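PDB 4YIV: apical membrane antigen AMA1 from Toxoplasma gondii ME49, which takes part in host cell invasion as a microneme protein of the moving junction, the ring formed between parasite and host membranes. Local coordinates for residues F101-P115 with K165-L177. Numbering follows the deposited sequence.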
loop_
_atom_site.group_PDB
_atom_site.type_symbol
_atom_site.label_atom_id
_atom_site.label_comp_id
_atom_site.label_asym_id
_atom_site.label_seq_id
_atom_site.Cartn_x
_atom_site.Cartn_y
_atom_site.Cartn_z
ATOM N N PHE A 101 -10.611 -10.594 -11.620
ATOM C CA PHE A 101 -10.147 -9.337 -12.191
ATOM C C PHE A 101 -8.982 -9.537 -13.151
ATOM O O PHE A 101 -8.615 -8.601 -13.858
ATOM C CB PHE A 101 -9.691 -8.378 -11.105
ATOM C CG PHE A 101 -10.798 -7.719 -10.308
ATOM C CD1 PHE A 101 -12.127 -8.096 -10.414
ATOM C CD2 PHE A 101 -10.474 -6.709 -9.437
ATOM C CE1 PHE A 101 -13.095 -7.448 -9.660
ATOM C CE2 PHE A 101 -11.411 -6.081 -8.682
ATOM C CZ PHE A 101 -12.747 -6.446 -8.805
ATOM N N ASN A 102 -8.389 -10.724 -13.122
ATOM C CA ASN A 102 -7.210 -11.038 -13.916
ATOM C C ASN A 102 -7.396 -10.961 -15.420
ATOM O O ASN A 102 -8.382 -11.441 -15.960
ATOM C CB ASN A 102 -6.686 -12.422 -13.529
ATOM C CG ASN A 102 -5.325 -12.718 -14.119
ATOM O OD1 ASN A 102 -4.330 -12.117 -13.736
ATOM N ND2 ASN A 102 -5.278 -13.658 -15.048
ATOM N N LEU A 103 -6.418 -10.366 -16.091
ATOM C CA LEU A 103 -6.474 -10.228 -17.528
ATOM C C LEU A 103 -6.373 -11.626 -18.119
ATOM O O LEU A 103 -5.451 -12.368 -17.814
ATOM C CB LEU A 103 -5.322 -9.342 -17.990
ATOM C CG LEU A 103 -5.130 -9.105 -19.481
ATOM C CD1 LEU A 103 -4.610 -7.698 -19.699
ATOM C CD2 LEU A 103 -4.140 -10.119 -20.020
ATOM N N ASN A 104 -7.334 -11.973 -18.967
ATOM C CA ASN A 104 -7.388 -13.298 -19.576
ATOM C C ASN A 104 -6.921 -13.393 -21.021
ATOM O O ASN A 104 -7.019 -14.447 -21.632
ATOM C CB ASN A 104 -8.790 -13.885 -19.445
ATOM C CG ASN A 104 -9.792 -13.200 -20.345
ATOM O OD1 ASN A 104 -9.453 -12.284 -21.084
ATOM N ND2 ASN A 104 -11.032 -13.652 -20.295
ATOM N N PHE A 105 -6.422 -12.292 -21.561
ATOM C CA PHE A 105 -5.941 -12.266 -22.937
ATOM C C PHE A 105 -4.733 -13.158 -23.177
ATOM O O PHE A 105 -3.966 -13.463 -22.255
ATOM C CB PHE A 105 -5.578 -10.838 -23.355
ATOM C CG PHE A 105 -6.724 -9.860 -23.285
ATOM C CD1 PHE A 105 -8.033 -10.286 -23.389
ATOM C CD2 PHE A 105 -6.482 -8.506 -23.112
ATOM C CE1 PHE A 105 -9.080 -9.377 -23.317
ATOM C CE2 PHE A 105 -7.524 -7.605 -23.039
ATOM C CZ PHE A 105 -8.818 -8.044 -23.142
ATOM N N VAL A 106 -4.584 -13.570 -24.436
ATOM C CA VAL A 106 -3.425 -14.346 -24.885
ATOM C C VAL A 106 -2.724 -13.605 -26.029
ATOM O O VAL A 106 -3.325 -12.750 -26.686
ATOM C CB VAL A 106 -3.817 -15.769 -25.355
ATOM C CG1 VAL A 106 -4.513 -16.541 -24.236
ATOM C CG2 VAL A 106 -4.711 -15.707 -26.579
ATOM N N THR A 107 -1.446 -13.918 -26.241
ATOM C CA THR A 107 -0.672 -13.354 -27.349
ATOM C C THR A 107 -1.207 -13.869 -28.684
ATOM O O THR A 107 -2.015 -14.805 -28.708
ATOM C CB THR A 107 0.819 -13.724 -27.248
ATOM O OG1 THR A 107 0.961 -15.148 -27.347
ATOM C CG2 THR A 107 1.414 -13.237 -25.940
ATOM N N PRO A 108 -0.756 -13.273 -29.805
ATOM C CA PRO A 108 -1.149 -13.848 -31.099
ATOM C C PRO A 108 -0.757 -15.331 -31.208
ATOM O O PRO A 108 -1.341 -16.068 -32.006
ATOM C CB PRO A 108 -0.386 -12.988 -32.113
ATOM C CG PRO A 108 -0.148 -11.693 -31.411
ATOM C CD PRO A 108 0.044 -12.042 -29.964
ATOM N N SER A 109 0.208 -15.748 -30.390
ATOM C CA SER A 109 0.651 -17.135 -30.320
ATOM C C SER A 109 -0.331 -18.073 -29.603
ATOM O O SER A 109 -0.394 -19.264 -29.908
ATOM C CB SER A 109 2.001 -17.178 -29.616
ATOM O OG SER A 109 2.750 -16.019 -29.955
ATOM N N GLY A 110 -1.091 -17.527 -28.656
ATOM C CA GLY A 110 -1.946 -18.314 -27.779
ATOM C C GLY A 110 -1.328 -18.422 -26.393
ATOM O O GLY A 110 -1.787 -19.201 -25.561
ATOM N N GLN A 111 -0.285 -17.623 -26.159
ATOM C CA GLN A 111 0.454 -17.572 -24.890
ATOM C C GLN A 111 -0.242 -16.645 -23.864
ATOM O O GLN A 111 -0.443 -15.456 -24.131
ATOM C CB GLN A 111 1.892 -17.076 -25.151
ATOM C CG GLN A 111 2.881 -17.222 -24.005
ATOM C CD GLN A 111 4.143 -16.401 -24.237
ATOM O OE1 GLN A 111 4.389 -15.913 -25.346
ATOM N NE2 GLN A 111 4.943 -16.235 -23.190
ATOM N N ARG A 112 -0.592 -17.184 -22.695
ATOM C CA ARG A 112 -1.237 -16.398 -21.626
ATOM C C ARG A 112 -0.381 -15.212 -21.180
ATOM O O ARG A 112 0.821 -15.353 -20.969
ATOM C CB ARG A 112 -1.539 -17.303 -20.430
ATOM C CG ARG A 112 -2.044 -16.580 -19.205
ATOM C CD ARG A 112 -2.404 -17.546 -18.096
ATOM N NE ARG A 112 -3.691 -18.222 -18.315
ATOM C CZ ARG A 112 -4.892 -17.733 -17.981
ATOM N NH1 ARG A 112 -5.040 -16.536 -17.404
ATOM N NH2 ARG A 112 -5.975 -18.455 -18.232
ATOM N N ILE A 113 -0.998 -14.038 -21.048
ATOM C CA ILE A 113 -0.274 -12.860 -20.598
ATOM C C ILE A 113 -0.216 -12.752 -19.046
ATOM O O ILE A 113 0.773 -12.228 -18.506
ATOM C CB ILE A 113 -0.889 -11.576 -21.190
ATOM C CG1 ILE A 113 -0.852 -11.666 -22.723
ATOM C CG2 ILE A 113 -0.136 -10.332 -20.692
ATOM C CD1 ILE A 113 -1.392 -10.432 -23.473
ATOM N N SER A 114 -1.239 -13.261 -18.338
ATOM C CA SER A 114 -1.313 -13.109 -16.879
ATOM C C SER A 114 -2.035 -14.257 -16.179
ATOM O O SER A 114 -3.108 -14.633 -16.610
ATOM C CB SER A 114 -2.033 -11.791 -16.560
ATOM O OG SER A 114 -2.111 -11.573 -15.162
ATOM N N PRO A 115 -1.505 -14.764 -15.049
ATOM C CA PRO A 115 -0.299 -14.275 -14.369
ATOM C C PRO A 115 0.963 -14.685 -15.108
ATOM O O PRO A 115 0.973 -15.669 -15.862
ATOM C CB PRO A 115 -0.376 -14.924 -12.989
ATOM C CG PRO A 115 -1.194 -16.140 -13.190
ATOM C CD PRO A 115 -2.182 -15.803 -14.263
ATOM N N LYS A 165 3.890 -17.525 -4.871
ATOM C CA LYS A 165 3.993 -18.267 -6.120
ATOM C C LYS A 165 4.932 -17.637 -7.131
ATOM O O LYS A 165 5.235 -18.237 -8.161
ATOM C CB LYS A 165 2.617 -18.420 -6.736
ATOM C CG LYS A 165 1.660 -19.142 -5.828
ATOM C CD LYS A 165 0.406 -19.451 -6.553
ATOM C CE LYS A 165 -0.475 -20.356 -5.739
ATOM N NZ LYS A 165 -1.713 -20.652 -6.532
ATOM N N ARG A 166 5.410 -16.432 -6.825
ATOM C CA ARG A 166 6.216 -15.646 -7.756
ATOM C C ARG A 166 5.556 -15.503 -9.105
ATOM O O ARG A 166 6.149 -15.837 -10.144
ATOM C CB ARG A 166 7.630 -16.250 -7.920
ATOM C CG ARG A 166 8.448 -16.089 -6.699
ATOM C CD ARG A 166 9.846 -16.663 -6.875
ATOM N NE ARG A 166 10.766 -15.768 -7.566
ATOM C CZ ARG A 166 11.577 -16.119 -8.565
ATOM N NH1 ARG A 166 11.589 -17.365 -9.030
ATOM N NH2 ARG A 166 12.392 -15.217 -9.112
ATOM N N LEU A 167 4.327 -14.968 -9.067
ATOM C CA LEU A 167 3.492 -14.727 -10.243
ATOM C C LEU A 167 3.091 -13.262 -10.262
ATOM O O LEU A 167 2.689 -12.735 -9.229
ATOM C CB LEU A 167 2.224 -15.583 -10.216
ATOM C CG LEU A 167 2.457 -17.071 -10.414
ATOM C CD1 LEU A 167 1.136 -17.792 -10.281
ATOM C CD2 LEU A 167 3.101 -17.323 -11.775
ATOM N N CYS A 168 3.142 -12.670 -11.445
ATOM C CA CYS A 168 2.779 -11.275 -11.667
ATOM C C CYS A 168 1.419 -11.214 -12.376
ATOM O O CYS A 168 1.283 -11.609 -13.539
ATOM C CB CYS A 168 3.862 -10.581 -12.489
ATOM S SG CYS A 168 3.647 -8.772 -12.609
ATOM N N HIS A 169 0.408 -10.778 -11.639
ATOM C CA HIS A 169 -0.940 -10.584 -12.181
ATOM C C HIS A 169 -1.146 -9.192 -12.691
ATOM O O HIS A 169 -0.935 -8.248 -11.950
ATOM C CB HIS A 169 -2.007 -10.821 -11.100
ATOM C CG HIS A 169 -2.051 -12.230 -10.599
ATOM N ND1 HIS A 169 -2.862 -13.188 -11.168
ATOM C CD2 HIS A 169 -1.388 -12.840 -9.592
ATOM C CE1 HIS A 169 -2.684 -14.335 -10.538
ATOM N NE2 HIS A 169 -1.793 -14.152 -9.585
ATOM N N ILE A 170 -1.650 -9.099 -13.913
ATOM C CA ILE A 170 -2.113 -7.859 -14.508
ATOM C C ILE A 170 -3.619 -7.870 -14.383
ATOM O O ILE A 170 -4.250 -8.808 -14.846
ATOM C CB ILE A 170 -1.725 -7.736 -15.997
ATOM C CG1 ILE A 170 -0.213 -7.803 -16.189
ATOM C CG2 ILE A 170 -2.285 -6.424 -16.575
ATOM C CD1 ILE A 170 0.548 -6.827 -15.393
ATOM N N LEU A 171 -4.188 -6.849 -13.750
ATOM C CA LEU A 171 -5.629 -6.812 -13.529
ATOM C C LEU A 171 -6.349 -5.990 -14.587
ATOM O O LEU A 171 -6.266 -4.770 -14.612
ATOM C CB LEU A 171 -5.945 -6.229 -12.150
ATOM C CG LEU A 171 -5.318 -6.929 -10.948
ATOM C CD1 LEU A 171 -5.891 -6.344 -9.682
ATOM C CD2 LEU A 171 -5.510 -8.465 -10.984
ATOM N N TYR A 172 -7.062 -6.677 -15.456
ATOM C CA TYR A 172 -7.920 -6.036 -16.436
ATOM C C TYR A 172 -9.012 -5.179 -15.777
ATOM O O TYR A 172 -9.395 -4.148 -16.314
ATOM C CB TYR A 172 -8.536 -7.094 -17.316
ATOM C CG TYR A 172 -9.423 -6.538 -18.411
ATOM C CD1 TYR A 172 -8.873 -5.989 -19.564
ATOM C CD2 TYR A 172 -10.800 -6.539 -18.278
ATOM C CE1 TYR A 172 -9.663 -5.487 -20.556
ATOM C CE2 TYR A 172 -11.614 -6.033 -19.275
ATOM C CZ TYR A 172 -11.032 -5.507 -20.416
ATOM O OH TYR A 172 -11.813 -4.989 -21.418
ATOM N N VAL A 173 -9.502 -5.607 -14.614
ATOM C CA VAL A 173 -10.437 -4.798 -13.828
ATOM C C VAL A 173 -9.629 -3.936 -12.873
ATOM O O VAL A 173 -8.990 -4.452 -11.974
ATOM C CB VAL A 173 -11.437 -5.670 -13.052
ATOM C CG1 VAL A 173 -12.379 -4.822 -12.213
ATOM C CG2 VAL A 173 -12.252 -6.505 -13.993
ATOM N N SER A 174 -9.636 -2.622 -13.092
ATOM C CA SER A 174 -8.858 -1.710 -12.280
ATOM C C SER A 174 -9.741 -1.095 -11.219
ATOM O O SER A 174 -9.285 -0.329 -10.391
ATOM C CB SER A 174 -8.244 -0.626 -13.150
ATOM O OG SER A 174 -9.303 -0.045 -13.884
ATOM N N MET A 175 -11.031 -1.421 -11.242
ATOM C CA MET A 175 -11.918 -0.971 -10.156
ATOM C C MET A 175 -11.488 -1.611 -8.858
ATOM O O MET A 175 -10.938 -2.722 -8.855
ATOM C CB MET A 175 -13.384 -1.332 -10.436
ATOM C CG MET A 175 -13.911 -0.693 -11.704
ATOM S SD MET A 175 -15.694 -0.941 -11.886
ATOM C CE MET A 175 -15.781 -2.678 -12.331
ATOM N N GLN A 176 -11.726 -0.903 -7.759
ATOM C CA GLN A 176 -11.332 -1.395 -6.436
ATOM C C GLN A 176 -12.460 -1.429 -5.385
ATOM O O GLN A 176 -12.372 -2.153 -4.373
ATOM C CB GLN A 176 -10.184 -0.549 -5.936
ATOM C CG GLN A 176 -8.882 -0.830 -6.737
ATOM C CD GLN A 176 -8.002 0.418 -6.815
ATOM O OE1 GLN A 176 -7.396 0.846 -5.827
ATOM N NE2 GLN A 176 -8.017 1.063 -7.973
ATOM N N LEU A 177 -13.516 -0.646 -5.619
ATOM C CA LEU A 177 -14.640 -0.562 -4.694
ATOM C C LEU A 177 -15.926 -0.358 -5.467
ATOM O O LEU A 177 -16.009 0.524 -6.308
ATOM C CB LEU A 177 -14.453 0.589 -3.729
ATOM C CG LEU A 177 -15.561 0.857 -2.697
ATOM C CD1 LEU A 177 -15.636 -0.225 -1.725
ATOM C CD2 LEU A 177 -15.291 2.146 -1.938
#
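F101 lays its ring against V173, and the phenylalanine can be followed atom by atom. Its CB lies 3.8 Å from V173 CB. With CG anti to its own carbonyl carbon (chi1 -75°), the ring lies over that valine: CG and CD1 rest against V173 CB, CE1 and CZ against CG1, which stands 3.5 Å from the ring centroid, only 3° off the normal, a CH-pi contact over the face. CD2 nears V173 O at 3.7 Å, CE2 is 3.4 Å from M175 O, and F198 adds an edge-to-face partner. The backbones are tied as well, V173 N donating to F101 O and L103 N to I170 O, on either side of the single bridge between N102 and L171. In this way the loop after helix 87-93 is bound along strand 167-170 and its continuation, just before it enters strand 116-117, at the edge of the five-stranded sheet and antiparallel to 167-170, in a domain of the PAN clan, to which the AMA1 family belongs. N102 makes the polar centre. Its OD1 accepts from H169 ND1 at 3.1 Å and, from the opposite face of the amide, from S114 OG at 2.7 Å; OD1 lies in the imidazole plane, 80° from the amide plane, but ND1 approaches above the latter, not along a lone pair. The serine OG, its hydrogen directed at N102 OD1, accepts a hydrogen bond from I170 N at 2.8 Å, while N102 ND2 donates to S114 O and to D83 OD1. Behind its cis peptide bond, P115 lays CB over one face of the H169 ring, 3.6 Å from the centroid, and touches L167 CB.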